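Local coordinates for AztD protein (Citrobacter koseri, PDB 6CMK), which acts as a periplasmic zinc chaperone, handing one zinc ion directly to the solute-binding protein AztC of the AztABCD zinc transport system, at the interface of chains A and B. Residues are numbered along the deposited sequence; one frame, centred on the assembly and turned at random. Chains: chain A/B, AztD protein.

The interface of chains A and B. Residues chain A 346-349; chain B 34, 359-360, 400-401.
The imidazole of A:His347 meets chain B along its rim: B:Thr34 OG1 and B:Ser401 OG both lie in the ring plane at its edge, the threonine hydroxyl 3.8 Å from CD2. B:Asp359 turns its carboxylate nearly perpendicular to the imidazole, the two planes 84° apart. Its OD1 stays 3.5 Å from NE2, and the polar link runs instead through water 3, also in the ring plane, which sits 2.7 Å from A:His347 NE2 and is shared with B:Asp359 OD2. CG of the histidine is anti to its carbonyl carbon (chi1 -53°), which carries the ring away from the loop toward B:Thr34 and B:Asp359. The indole of A:Trp348 is used differently. A:Asn349 CB lies over the middle of one face, 3.4 Å above the ring plane, within chain A, while CD1 on the pyrrole side lies 3.3 Å from B:Ser401 OG.

That serine hydroxyl also takes a direct hydrogen bond across the interface. The backbone N-H of A:Trp348 donates to B:Ser401 OG over 3.1 Å, with 155° at the hydrogen. Because OG sits between its own backbone N and carbonyl carbon, it points at the backbone joining A:His347 to A:Trp348; water 2 then joins it to A:Asn349 OD1. Water 1 similarly bridges the carbonyl oxygen of A:Gly346, 2.8 Å away, to B:Asp359 OD1. The example shows how water can fit a loop against the last residues of strand 392-403 and its neighbours with little direct bonding. Since AztD is a monomer, the interface to which this partly hydrated patch belongs is probably a crystal packing contact, joining two propeller copies without an evident part in zinc binding or transfer.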
# COMPACT_ATOMS: atom_id res chain seq x y z
N GLY A 346 -2.30 -0.20 -9.78
CA GLY A 346 -2.51 -1.07 -10.93
C GLY A 346 -3.62 -2.05 -10.63
O GLY A 346 -4.73 -1.65 -10.29
N HIS A 347 -3.32 -3.34 -10.75
CA HIS A 347 -4.24 -4.40 -10.33
C HIS A 347 -3.74 -5.02 -9.03
O HIS A 347 -2.53 -5.10 -8.79
CB HIS A 347 -4.37 -5.50 -11.39
CG HIS A 347 -4.71 -4.99 -12.75
ND1 HIS A 347 -3.77 -4.85 -13.75
CD2 HIS A 347 -5.90 -4.63 -13.29
CE1 HIS A 347 -4.36 -4.40 -14.85
NE2 HIS A 347 -5.65 -4.26 -14.60
N TRP A 348 -4.68 -5.49 -8.21
CA TRP A 348 -4.28 -6.15 -6.97
C TRP A 348 -3.46 -7.39 -7.27
O TRP A 348 -2.55 -7.73 -6.51
CB TRP A 348 -5.50 -6.51 -6.14
CG TRP A 348 -6.28 -7.68 -6.66
CD1 TRP A 348 -7.33 -7.64 -7.52
CD2 TRP A 348 -6.07 -9.07 -6.35
NE1 TRP A 348 -7.80 -8.91 -7.77
CE2 TRP A 348 -7.04 -9.80 -7.06
CE3 TRP A 348 -5.16 -9.75 -5.55
CZ2 TRP A 348 -7.12 -11.20 -6.99
CZ3 TRP A 348 -5.24 -11.14 -5.48
CH2 TRP A 348 -6.22 -11.84 -6.19
N ASN A 349 -3.75 -8.06 -8.39
CA ASN A 349 -3.11 -9.31 -8.76
C ASN A 349 -2.12 -9.13 -9.91
O ASN A 349 -1.85 -10.09 -10.64
CB ASN A 349 -4.16 -10.37 -9.08
CG ASN A 349 -5.16 -9.93 -10.15
OD1 ASN A 349 -5.30 -8.75 -10.47
ND2 ASN A 349 -5.89 -10.91 -10.69
N THR B 34 -12.29 -4.31 -11.79
CA THR B 34 -11.41 -3.18 -12.05
C THR B 34 -12.28 -1.94 -12.17
O THR B 34 -13.28 -1.94 -12.89
CB THR B 34 -10.60 -3.38 -13.33
OG1 THR B 34 -9.75 -4.52 -13.20
CG2 THR B 34 -9.75 -2.16 -13.64
N ASP B 359 -5.09 3.30 -14.63
CA ASP B 359 -4.87 1.94 -15.13
C ASP B 359 -3.75 2.00 -16.16
O ASP B 359 -2.64 2.44 -15.82
CB ASP B 359 -6.21 1.38 -15.63
CG ASP B 359 -6.23 -0.13 -15.68
OD1 ASP B 359 -5.39 -0.77 -15.00
OD2 ASP B 359 -7.08 -0.70 -16.40
N ASN B 360 -3.97 1.58 -17.40
CA ASN B 360 -2.92 1.58 -18.41
C ASN B 360 -3.15 2.67 -19.45
O ASN B 360 -2.75 2.52 -20.61
CB ASN B 360 -2.84 0.20 -19.06
CG ASN B 360 -2.50 -0.89 -18.05
OD1 ASN B 360 -1.82 -0.63 -17.05
ND2 ASN B 360 -2.98 -2.10 -18.30
N GLY B 400 -8.30 1.18 -9.21
CA GLY B 400 -7.50 -0.04 -9.10
C GLY B 400 -8.39 -1.25 -9.34
O GLY B 400 -9.38 -1.17 -10.04
N SER B 401 -8.03 -2.37 -8.71
CA SER B 401 -8.89 -3.54 -8.84
C SER B 401 -8.86 -4.34 -7.55
O SER B 401 -7.95 -4.21 -6.73
CB SER B 401 -8.48 -4.42 -10.03
OG SER B 401 -7.32 -5.18 -9.75
O HOH W 1 -6.61 -1.72 -12.36
O HOH W 2 -7.56 -7.51 -11.11
O HOH W 3 -7.05 -3.18 -16.64